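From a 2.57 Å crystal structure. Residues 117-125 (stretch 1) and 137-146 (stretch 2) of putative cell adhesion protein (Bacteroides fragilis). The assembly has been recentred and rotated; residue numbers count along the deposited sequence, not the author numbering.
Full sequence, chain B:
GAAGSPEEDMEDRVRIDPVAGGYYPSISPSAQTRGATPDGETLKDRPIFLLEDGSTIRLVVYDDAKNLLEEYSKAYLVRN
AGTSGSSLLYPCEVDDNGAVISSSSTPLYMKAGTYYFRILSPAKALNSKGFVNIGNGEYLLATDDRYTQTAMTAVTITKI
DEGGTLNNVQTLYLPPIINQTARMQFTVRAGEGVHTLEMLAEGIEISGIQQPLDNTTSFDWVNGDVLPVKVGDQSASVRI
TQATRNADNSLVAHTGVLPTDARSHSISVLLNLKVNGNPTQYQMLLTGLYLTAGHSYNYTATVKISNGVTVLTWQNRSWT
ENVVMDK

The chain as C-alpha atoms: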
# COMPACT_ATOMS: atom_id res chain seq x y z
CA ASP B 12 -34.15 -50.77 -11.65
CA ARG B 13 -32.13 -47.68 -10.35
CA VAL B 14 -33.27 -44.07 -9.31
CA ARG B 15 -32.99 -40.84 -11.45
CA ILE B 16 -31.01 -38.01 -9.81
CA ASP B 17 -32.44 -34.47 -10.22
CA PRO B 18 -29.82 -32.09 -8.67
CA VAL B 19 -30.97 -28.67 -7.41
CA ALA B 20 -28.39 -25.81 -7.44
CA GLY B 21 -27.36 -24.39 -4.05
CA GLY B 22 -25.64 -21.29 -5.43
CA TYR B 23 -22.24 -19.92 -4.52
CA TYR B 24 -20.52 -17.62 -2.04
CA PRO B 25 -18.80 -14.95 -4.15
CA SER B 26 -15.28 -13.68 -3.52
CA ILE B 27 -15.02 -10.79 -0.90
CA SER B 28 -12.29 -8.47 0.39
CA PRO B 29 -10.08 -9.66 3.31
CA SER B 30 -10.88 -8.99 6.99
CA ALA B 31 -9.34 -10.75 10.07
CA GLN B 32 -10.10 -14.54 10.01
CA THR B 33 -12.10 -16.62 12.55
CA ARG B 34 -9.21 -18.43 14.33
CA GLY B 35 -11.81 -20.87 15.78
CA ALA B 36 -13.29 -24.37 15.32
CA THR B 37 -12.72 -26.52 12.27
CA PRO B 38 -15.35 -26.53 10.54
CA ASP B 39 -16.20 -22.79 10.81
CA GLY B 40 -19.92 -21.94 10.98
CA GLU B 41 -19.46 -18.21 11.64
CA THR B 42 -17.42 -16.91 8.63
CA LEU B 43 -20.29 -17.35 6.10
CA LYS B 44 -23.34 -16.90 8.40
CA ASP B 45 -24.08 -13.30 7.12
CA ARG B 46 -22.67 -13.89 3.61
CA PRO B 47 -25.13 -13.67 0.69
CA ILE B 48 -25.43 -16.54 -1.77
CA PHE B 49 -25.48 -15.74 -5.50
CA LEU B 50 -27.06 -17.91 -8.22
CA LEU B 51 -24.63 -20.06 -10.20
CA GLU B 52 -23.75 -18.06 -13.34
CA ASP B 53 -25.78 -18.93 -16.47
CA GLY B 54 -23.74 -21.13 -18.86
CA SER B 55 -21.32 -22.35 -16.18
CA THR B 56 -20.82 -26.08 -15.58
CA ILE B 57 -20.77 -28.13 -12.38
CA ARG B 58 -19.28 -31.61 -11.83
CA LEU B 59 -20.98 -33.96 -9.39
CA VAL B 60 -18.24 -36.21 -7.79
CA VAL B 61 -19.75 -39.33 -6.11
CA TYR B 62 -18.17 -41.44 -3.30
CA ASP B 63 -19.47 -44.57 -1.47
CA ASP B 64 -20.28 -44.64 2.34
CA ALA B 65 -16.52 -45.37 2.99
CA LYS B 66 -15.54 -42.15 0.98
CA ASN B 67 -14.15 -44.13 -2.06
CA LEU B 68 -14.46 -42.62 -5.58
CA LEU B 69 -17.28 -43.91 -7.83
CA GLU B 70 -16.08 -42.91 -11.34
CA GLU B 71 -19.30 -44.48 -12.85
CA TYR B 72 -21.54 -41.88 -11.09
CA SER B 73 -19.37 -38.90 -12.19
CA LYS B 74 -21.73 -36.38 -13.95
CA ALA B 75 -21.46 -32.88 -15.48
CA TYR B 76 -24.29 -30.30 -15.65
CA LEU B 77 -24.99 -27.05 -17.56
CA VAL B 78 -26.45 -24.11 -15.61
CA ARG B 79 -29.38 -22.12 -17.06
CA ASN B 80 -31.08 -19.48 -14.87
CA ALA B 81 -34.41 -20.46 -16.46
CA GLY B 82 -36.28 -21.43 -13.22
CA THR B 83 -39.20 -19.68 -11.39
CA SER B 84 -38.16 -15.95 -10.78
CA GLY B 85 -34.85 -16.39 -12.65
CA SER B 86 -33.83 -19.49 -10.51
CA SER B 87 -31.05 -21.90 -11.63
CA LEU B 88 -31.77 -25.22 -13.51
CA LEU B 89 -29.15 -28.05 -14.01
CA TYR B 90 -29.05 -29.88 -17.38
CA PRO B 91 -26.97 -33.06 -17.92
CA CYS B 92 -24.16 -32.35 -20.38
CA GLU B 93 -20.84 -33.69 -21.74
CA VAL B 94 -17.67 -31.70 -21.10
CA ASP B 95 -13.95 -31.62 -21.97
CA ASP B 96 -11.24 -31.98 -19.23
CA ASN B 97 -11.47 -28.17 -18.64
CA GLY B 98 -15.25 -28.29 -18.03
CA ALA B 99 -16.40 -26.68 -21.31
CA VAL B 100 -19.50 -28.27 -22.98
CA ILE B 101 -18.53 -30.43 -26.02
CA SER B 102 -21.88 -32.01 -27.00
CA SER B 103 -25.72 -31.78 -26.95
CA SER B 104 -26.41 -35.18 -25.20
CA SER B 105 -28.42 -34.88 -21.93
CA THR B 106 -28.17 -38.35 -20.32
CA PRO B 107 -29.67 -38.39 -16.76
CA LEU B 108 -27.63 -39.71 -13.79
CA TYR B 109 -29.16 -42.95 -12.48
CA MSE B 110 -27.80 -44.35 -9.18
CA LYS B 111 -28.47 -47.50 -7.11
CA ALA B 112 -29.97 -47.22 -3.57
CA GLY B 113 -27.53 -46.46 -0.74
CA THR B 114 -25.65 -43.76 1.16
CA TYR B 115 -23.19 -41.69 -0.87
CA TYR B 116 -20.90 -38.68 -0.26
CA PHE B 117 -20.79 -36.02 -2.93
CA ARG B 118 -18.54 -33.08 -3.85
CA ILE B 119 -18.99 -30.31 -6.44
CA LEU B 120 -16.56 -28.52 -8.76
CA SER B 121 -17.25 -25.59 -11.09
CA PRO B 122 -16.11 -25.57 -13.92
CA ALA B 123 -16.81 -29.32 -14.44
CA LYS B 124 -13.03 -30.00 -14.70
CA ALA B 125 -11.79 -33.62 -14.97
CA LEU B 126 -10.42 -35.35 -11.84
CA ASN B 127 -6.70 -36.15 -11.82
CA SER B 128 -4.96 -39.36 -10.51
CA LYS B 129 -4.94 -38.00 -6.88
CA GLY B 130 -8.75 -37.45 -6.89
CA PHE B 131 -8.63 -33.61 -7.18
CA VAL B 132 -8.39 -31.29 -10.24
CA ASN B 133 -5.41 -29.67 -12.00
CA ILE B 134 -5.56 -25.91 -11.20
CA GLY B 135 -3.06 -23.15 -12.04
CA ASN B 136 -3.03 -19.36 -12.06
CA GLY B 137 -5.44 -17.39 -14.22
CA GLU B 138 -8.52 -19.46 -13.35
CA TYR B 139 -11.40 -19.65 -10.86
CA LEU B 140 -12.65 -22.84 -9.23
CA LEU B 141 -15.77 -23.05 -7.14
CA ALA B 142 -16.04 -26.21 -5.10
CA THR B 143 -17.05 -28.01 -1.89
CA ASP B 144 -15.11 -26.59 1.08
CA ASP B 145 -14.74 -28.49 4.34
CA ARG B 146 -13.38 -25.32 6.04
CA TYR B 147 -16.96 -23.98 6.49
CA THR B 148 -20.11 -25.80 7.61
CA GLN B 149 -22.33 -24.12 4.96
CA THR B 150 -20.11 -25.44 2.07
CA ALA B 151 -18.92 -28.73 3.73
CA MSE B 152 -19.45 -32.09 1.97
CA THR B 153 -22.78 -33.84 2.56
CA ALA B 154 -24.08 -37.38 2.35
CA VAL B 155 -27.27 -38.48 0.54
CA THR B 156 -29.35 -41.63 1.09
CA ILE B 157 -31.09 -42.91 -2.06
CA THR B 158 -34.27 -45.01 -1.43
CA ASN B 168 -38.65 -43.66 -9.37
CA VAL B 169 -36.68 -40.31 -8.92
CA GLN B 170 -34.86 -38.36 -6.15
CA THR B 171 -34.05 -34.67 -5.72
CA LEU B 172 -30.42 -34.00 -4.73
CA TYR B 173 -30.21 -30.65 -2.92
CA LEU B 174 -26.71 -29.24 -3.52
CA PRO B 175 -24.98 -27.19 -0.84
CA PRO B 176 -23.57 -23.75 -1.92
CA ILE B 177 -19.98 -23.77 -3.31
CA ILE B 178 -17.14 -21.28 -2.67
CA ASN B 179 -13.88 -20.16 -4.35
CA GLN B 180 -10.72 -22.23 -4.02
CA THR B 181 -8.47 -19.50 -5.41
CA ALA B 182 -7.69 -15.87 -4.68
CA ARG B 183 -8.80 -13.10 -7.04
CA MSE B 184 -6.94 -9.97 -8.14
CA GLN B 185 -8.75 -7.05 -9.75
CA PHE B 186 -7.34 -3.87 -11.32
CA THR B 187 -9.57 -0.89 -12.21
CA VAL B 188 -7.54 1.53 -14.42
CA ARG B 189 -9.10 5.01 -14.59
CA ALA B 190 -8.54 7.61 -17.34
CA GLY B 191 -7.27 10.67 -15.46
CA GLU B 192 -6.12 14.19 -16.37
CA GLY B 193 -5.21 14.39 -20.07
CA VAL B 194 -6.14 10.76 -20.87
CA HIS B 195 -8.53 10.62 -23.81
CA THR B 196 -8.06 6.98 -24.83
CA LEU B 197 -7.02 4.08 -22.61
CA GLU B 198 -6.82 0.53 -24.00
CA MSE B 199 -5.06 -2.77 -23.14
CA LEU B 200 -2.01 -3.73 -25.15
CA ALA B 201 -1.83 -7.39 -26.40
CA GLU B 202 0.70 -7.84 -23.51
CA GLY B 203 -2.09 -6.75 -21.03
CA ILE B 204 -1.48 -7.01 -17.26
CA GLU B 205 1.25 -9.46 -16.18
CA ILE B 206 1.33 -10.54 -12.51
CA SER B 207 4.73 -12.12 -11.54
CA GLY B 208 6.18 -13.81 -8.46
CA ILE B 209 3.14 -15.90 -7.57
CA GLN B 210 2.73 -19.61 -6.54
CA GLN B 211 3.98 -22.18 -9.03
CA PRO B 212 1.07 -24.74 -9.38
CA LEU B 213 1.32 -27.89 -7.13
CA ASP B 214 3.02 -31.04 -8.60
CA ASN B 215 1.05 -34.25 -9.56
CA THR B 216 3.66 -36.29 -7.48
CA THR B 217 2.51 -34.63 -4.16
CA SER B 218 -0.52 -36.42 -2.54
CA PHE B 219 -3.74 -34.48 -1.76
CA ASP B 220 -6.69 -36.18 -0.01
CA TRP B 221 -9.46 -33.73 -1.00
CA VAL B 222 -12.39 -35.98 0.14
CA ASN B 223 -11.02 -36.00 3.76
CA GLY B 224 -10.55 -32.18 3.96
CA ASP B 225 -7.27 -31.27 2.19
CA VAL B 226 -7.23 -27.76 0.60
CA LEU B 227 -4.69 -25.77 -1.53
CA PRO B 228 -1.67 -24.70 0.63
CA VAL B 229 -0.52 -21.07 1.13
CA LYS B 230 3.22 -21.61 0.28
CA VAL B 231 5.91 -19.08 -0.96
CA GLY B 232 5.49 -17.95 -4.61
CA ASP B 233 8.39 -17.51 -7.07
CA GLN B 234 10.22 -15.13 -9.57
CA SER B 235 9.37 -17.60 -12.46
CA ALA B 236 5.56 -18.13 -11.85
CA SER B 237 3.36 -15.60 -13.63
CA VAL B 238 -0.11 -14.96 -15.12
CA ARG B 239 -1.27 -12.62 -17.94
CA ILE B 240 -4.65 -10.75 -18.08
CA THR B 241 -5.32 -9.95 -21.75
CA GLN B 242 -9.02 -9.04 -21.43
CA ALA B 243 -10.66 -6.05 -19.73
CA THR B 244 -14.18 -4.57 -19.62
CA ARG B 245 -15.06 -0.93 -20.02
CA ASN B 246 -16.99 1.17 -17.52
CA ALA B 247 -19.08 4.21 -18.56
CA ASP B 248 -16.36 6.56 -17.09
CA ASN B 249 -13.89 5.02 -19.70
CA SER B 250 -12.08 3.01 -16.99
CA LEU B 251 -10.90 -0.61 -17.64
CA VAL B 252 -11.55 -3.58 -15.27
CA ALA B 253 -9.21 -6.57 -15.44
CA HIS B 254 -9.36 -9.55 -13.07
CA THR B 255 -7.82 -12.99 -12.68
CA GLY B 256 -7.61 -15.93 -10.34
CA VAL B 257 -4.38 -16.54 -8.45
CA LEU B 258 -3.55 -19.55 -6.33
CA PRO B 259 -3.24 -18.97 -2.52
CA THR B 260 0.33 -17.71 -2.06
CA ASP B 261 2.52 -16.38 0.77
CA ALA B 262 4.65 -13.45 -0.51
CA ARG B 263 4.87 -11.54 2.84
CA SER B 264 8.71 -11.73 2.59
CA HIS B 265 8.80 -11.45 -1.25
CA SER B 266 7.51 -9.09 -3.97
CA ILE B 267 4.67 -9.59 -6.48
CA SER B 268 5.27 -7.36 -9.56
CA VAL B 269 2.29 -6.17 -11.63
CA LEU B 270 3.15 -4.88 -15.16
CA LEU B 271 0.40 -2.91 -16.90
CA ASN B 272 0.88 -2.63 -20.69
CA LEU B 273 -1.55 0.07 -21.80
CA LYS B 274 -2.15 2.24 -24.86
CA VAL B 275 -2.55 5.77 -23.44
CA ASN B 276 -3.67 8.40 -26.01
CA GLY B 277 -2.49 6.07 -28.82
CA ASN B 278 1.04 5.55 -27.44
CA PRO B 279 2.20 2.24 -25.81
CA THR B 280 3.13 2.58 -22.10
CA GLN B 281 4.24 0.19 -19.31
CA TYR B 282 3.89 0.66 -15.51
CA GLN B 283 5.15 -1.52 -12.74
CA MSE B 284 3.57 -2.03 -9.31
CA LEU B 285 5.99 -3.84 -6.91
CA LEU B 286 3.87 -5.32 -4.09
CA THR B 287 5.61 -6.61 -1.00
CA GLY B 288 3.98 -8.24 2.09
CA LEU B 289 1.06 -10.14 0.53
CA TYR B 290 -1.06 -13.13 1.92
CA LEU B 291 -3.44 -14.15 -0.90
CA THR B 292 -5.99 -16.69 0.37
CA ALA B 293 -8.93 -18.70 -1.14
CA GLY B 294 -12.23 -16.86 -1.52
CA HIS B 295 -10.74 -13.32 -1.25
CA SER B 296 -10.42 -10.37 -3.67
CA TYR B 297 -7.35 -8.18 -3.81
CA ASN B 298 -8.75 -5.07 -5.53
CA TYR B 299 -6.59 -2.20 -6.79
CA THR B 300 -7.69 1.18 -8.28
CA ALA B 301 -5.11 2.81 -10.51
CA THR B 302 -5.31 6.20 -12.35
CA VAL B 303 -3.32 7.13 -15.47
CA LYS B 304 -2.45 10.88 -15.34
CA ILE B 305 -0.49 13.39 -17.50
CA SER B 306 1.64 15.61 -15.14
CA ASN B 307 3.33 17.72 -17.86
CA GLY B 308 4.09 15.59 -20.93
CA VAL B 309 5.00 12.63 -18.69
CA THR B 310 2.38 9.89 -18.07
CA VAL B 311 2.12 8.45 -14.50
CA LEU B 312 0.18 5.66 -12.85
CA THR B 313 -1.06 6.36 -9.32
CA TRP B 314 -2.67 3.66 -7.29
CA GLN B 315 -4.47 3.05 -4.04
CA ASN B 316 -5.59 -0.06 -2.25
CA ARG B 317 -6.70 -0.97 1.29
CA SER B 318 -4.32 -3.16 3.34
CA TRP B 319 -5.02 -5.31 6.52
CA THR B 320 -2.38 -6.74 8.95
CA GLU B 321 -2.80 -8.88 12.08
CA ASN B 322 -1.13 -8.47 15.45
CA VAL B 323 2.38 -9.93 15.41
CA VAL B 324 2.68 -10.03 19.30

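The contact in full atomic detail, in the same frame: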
# COMPACT_ATOMS: atom_id res chain seq x y z
N PHE B 117 -20.95 -36.68 -1.65
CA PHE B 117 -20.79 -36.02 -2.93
C PHE B 117 -20.12 -34.66 -2.77
O PHE B 117 -20.32 -33.96 -1.78
CB PHE B 117 -22.12 -35.93 -3.74
CG PHE B 117 -23.23 -35.11 -3.12
CD1 PHE B 117 -24.12 -35.68 -2.22
CD2 PHE B 117 -23.40 -33.77 -3.46
CE1 PHE B 117 -25.13 -34.91 -1.62
CE2 PHE B 117 -24.42 -33.00 -2.87
CZ PHE B 117 -25.28 -33.58 -1.95
N ARG B 118 -19.27 -34.34 -3.75
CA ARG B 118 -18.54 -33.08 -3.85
C ARG B 118 -18.87 -32.43 -5.18
O ARG B 118 -19.31 -33.12 -6.11
CB ARG B 118 -17.02 -33.29 -3.69
CG ARG B 118 -16.63 -33.95 -2.39
CD ARG B 118 -15.21 -33.61 -2.01
NE ARG B 118 -15.14 -33.44 -0.57
CZ ARG B 118 -14.60 -32.39 0.04
NH1 ARG B 118 -14.01 -31.43 -0.66
NH2 ARG B 118 -14.61 -32.31 1.36
N ILE B 119 -18.71 -31.11 -5.24
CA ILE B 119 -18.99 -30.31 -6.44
C ILE B 119 -17.77 -29.52 -6.81
O ILE B 119 -17.04 -29.06 -5.93
CB ILE B 119 -20.22 -29.34 -6.27
CG1 ILE B 119 -21.36 -29.86 -5.35
CG2 ILE B 119 -20.72 -28.77 -7.62
CD1 ILE B 119 -22.11 -31.02 -5.85
N LEU B 120 -17.60 -29.32 -8.12
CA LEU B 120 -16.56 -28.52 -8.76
C LEU B 120 -17.22 -27.69 -9.84
O LEU B 120 -18.12 -28.19 -10.53
CB LEU B 120 -15.46 -29.39 -9.37
CG LEU B 120 -14.66 -30.26 -8.44
CD1 LEU B 120 -14.18 -31.46 -9.16
CD2 LEU B 120 -13.49 -29.52 -7.84
N SER B 121 -16.76 -26.45 -10.02
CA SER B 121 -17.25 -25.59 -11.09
C SER B 121 -16.11 -24.67 -11.52
O SER B 121 -15.58 -23.94 -10.67
CB SER B 121 -18.49 -24.80 -10.69
OG SER B 121 -18.96 -24.04 -11.79
N PRO B 122 -15.63 -24.75 -12.79
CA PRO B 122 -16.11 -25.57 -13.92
C PRO B 122 -16.02 -27.08 -13.70
O PRO B 122 -15.27 -27.54 -12.82
CB PRO B 122 -15.18 -25.15 -15.08
CG PRO B 122 -14.70 -23.78 -14.70
CD PRO B 122 -14.52 -23.86 -13.21
N ALA B 123 -16.77 -27.86 -14.52
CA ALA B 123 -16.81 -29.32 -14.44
C ALA B 123 -15.51 -29.95 -14.95
O ALA B 123 -15.53 -30.79 -15.86
CB ALA B 123 -18.01 -29.86 -15.22
N LYS B 124 -14.37 -29.53 -14.35
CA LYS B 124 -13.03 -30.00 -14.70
C LYS B 124 -12.88 -31.49 -14.38
O LYS B 124 -13.54 -31.99 -13.47
CB LYS B 124 -11.94 -29.18 -13.97
CG LYS B 124 -11.80 -27.75 -14.47
CD LYS B 124 -10.52 -27.11 -13.93
CE LYS B 124 -9.69 -26.56 -15.06
NZ LYS B 124 -8.28 -26.38 -14.65
N ALA B 125 -12.03 -32.19 -15.15
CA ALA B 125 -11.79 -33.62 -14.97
C ALA B 125 -10.90 -33.88 -13.74
O ALA B 125 -10.00 -33.10 -13.43
CB ALA B 125 -11.14 -34.20 -16.21
N GLY B 137 -4.63 -17.88 -13.12
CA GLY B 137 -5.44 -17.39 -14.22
C GLY B 137 -6.71 -18.19 -14.42
O GLY B 137 -7.19 -18.31 -15.56
N GLU B 138 -7.26 -18.72 -13.32
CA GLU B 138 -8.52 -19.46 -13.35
C GLU B 138 -9.22 -19.47 -12.00
O GLU B 138 -8.58 -19.38 -10.96
CB GLU B 138 -8.33 -20.88 -13.86
CG GLU B 138 -7.49 -21.77 -12.97
CD GLU B 138 -7.30 -23.14 -13.60
OE1 GLU B 138 -8.32 -23.85 -13.74
OE2 GLU B 138 -6.17 -23.45 -14.02
N TYR B 139 -10.56 -19.55 -12.05
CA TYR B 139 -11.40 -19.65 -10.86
C TYR B 139 -11.92 -21.05 -10.75
O TYR B 139 -12.15 -21.68 -11.77
CB TYR B 139 -12.57 -18.66 -10.89
CG TYR B 139 -12.15 -17.22 -11.01
CD1 TYR B 139 -11.48 -16.58 -9.98
CD2 TYR B 139 -12.42 -16.49 -12.17
CE1 TYR B 139 -11.09 -15.25 -10.09
CE2 TYR B 139 -12.06 -15.14 -12.27
CZ TYR B 139 -11.37 -14.54 -11.24
OH TYR B 139 -10.97 -13.24 -11.37
N LEU B 140 -12.07 -21.54 -9.50
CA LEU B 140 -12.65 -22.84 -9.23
C LEU B 140 -13.49 -22.77 -7.99
O LEU B 140 -13.00 -22.52 -6.88
CB LEU B 140 -11.63 -24.00 -9.12
CG LEU B 140 -12.28 -25.35 -8.78
CD1 LEU B 140 -12.71 -26.12 -10.02
CD2 LEU B 140 -11.39 -26.16 -7.88
N LEU B 141 -14.78 -22.97 -8.20
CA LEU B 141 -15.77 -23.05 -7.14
C LEU B 141 -15.89 -24.50 -6.80
O LEU B 141 -15.87 -25.34 -7.70
CB LEU B 141 -17.11 -22.48 -7.58
CG LEU B 141 -17.22 -20.98 -7.85
CD1 LEU B 141 -18.60 -20.66 -8.33
CD2 LEU B 141 -16.99 -20.18 -6.59
N ALA B 142 -15.96 -24.82 -5.52
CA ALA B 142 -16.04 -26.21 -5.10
C ALA B 142 -16.56 -26.34 -3.67
O ALA B 142 -16.81 -25.34 -2.99
CB ALA B 142 -14.65 -26.85 -5.18
N THR B 143 -16.71 -27.58 -3.24
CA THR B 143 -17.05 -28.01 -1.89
C THR B 143 -15.88 -27.60 -0.99
O THR B 143 -14.72 -27.81 -1.36
CB THR B 143 -17.27 -29.54 -1.92
OG1 THR B 143 -18.35 -29.86 -2.81
CG2 THR B 143 -17.54 -30.12 -0.56
N ASP B 144 -16.16 -27.00 0.16
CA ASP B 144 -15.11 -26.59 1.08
C ASP B 144 -15.42 -27.08 2.46
O ASP B 144 -16.44 -26.70 3.03
CB ASP B 144 -14.94 -25.07 1.07
CG ASP B 144 -13.52 -24.61 1.27
OD1 ASP B 144 -12.94 -24.94 2.32
OD2 ASP B 144 -13.00 -23.89 0.40
N ASP B 145 -14.53 -27.92 3.01
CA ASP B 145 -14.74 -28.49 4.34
C ASP B 145 -14.33 -27.51 5.45
O ASP B 145 -14.58 -27.78 6.63
CB ASP B 145 -13.98 -29.81 4.47
CG ASP B 145 -14.68 -31.02 3.84
OD1 ASP B 145 -15.85 -30.89 3.40
OD2 ASP B 145 -14.05 -32.12 3.81
N ARG B 146 -13.78 -26.34 5.07
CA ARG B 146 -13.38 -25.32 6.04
C ARG B 146 -14.59 -24.65 6.67
O ARG B 146 -14.48 -24.15 7.79
CB ARG B 146 -12.45 -24.27 5.39
CG ARG B 146 -11.03 -24.78 5.18
CD ARG B 146 -10.18 -23.83 4.33
NE ARG B 146 -10.52 -23.91 2.90
CZ ARG B 146 -9.75 -23.47 1.91
NH1 ARG B 146 -8.57 -22.92 2.16
NH2 ARG B 146 -10.16 -23.58 0.65
O HOH W 1 -20.90 -30.84 -1.50

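Two antiparallel segments need only a short run of regular pairing to stay in register, provided that side chains continue the job where the backbone ladder stops. Residues 117-125 and 137-146 of this putative cell adhesion protein illustrate the principle: a two-residue ladder lies at the centre, a salt bridge secures each end, and the contact buries 576 Å² summed over both sides.

Followed along the second stretch, the contact opens after Gly137, which takes no part in it and whose positive phi favours glycine. Glu138 points toward the first stretch and meets Lys124, with NZ of Lys124 donating to OE1 of Glu138 at 2.7 Å. Charge and hydrogen bond coincide in this salt bridge, which ties the turn after the first strand to the approach to the second. Tyr139 contributes chiefly through its backbone: its side chain leads away, while its carbonyl O lies 3.5 Å from CD of Pro122, a residue preceded by a cis peptide bond.

Leu140 brings the first apolar contact. Its CB sets off sideways, but the end of the side chain comes nearer, so that CD2 of Leu140 lies 4.0 Å from CD2 of Leu120, and CD1 of Leu140 is 4.3 Å from CD of Pro122. Its CA also approaches O of Ser121 at 3.4 Å, a CA-H...O contact of the kind that commonly accompanies antiparallel pairing.

At Leu141 the regular ladder begins. Leu141 and Ser121 form a hydrogen-bonded pair, in which N of Leu141 donates to O of Ser121 at 2.8 Å and N of Ser121 donates to O of Leu141 at 2.7 Å. Their side chains share one face of the sheet, the two CB atoms 4.1 Å apart; the serine hydroxyl is engaged elsewhere in the structure. The next pair, Ala142 with Leu120, is non-hydrogen-bonded, and its CA atoms draw in to 4.4 Å. Its side chains occupy the other face, where CB of Ala142 lies 3.9 Å from CD2 of Leu120, the same methyl that meets Leu140. CA of Ala142 also makes a CA-H...O contact with O of Ile119, at 3.1 Å.

Thr143 shows how a side chain can take the place of a backbone acceptor. Its N donates to O of Ile119 at 3.1 Å, as a strand residue would, but the return bond runs from N of Ile119 to the hydroxyl OG1 of Thr143, at 2.8 Å. A water extends this junction, donating to O of Phe117 at 3.2 Å and hydrogen-bonding OG1 of Thr143 at 3.0 Å. Meanwhile CG2 of Thr143 covers one face of the Arg118 guanidinium, 3.8 Å from CZ.

Asp144 turns away and pairs with Arg146 within its own stretch, OD1 of Asp144 accepting from NE of Arg146 at 2.7 Å. Asp145 instead reaches across, approaching the guanidinium edge near its plane. The resulting salt bridge places OD2 of Asp145 2.5 Å from NH2 of Arg118, a distance to read cautiously because NH2 is modelled too close to its neighbour.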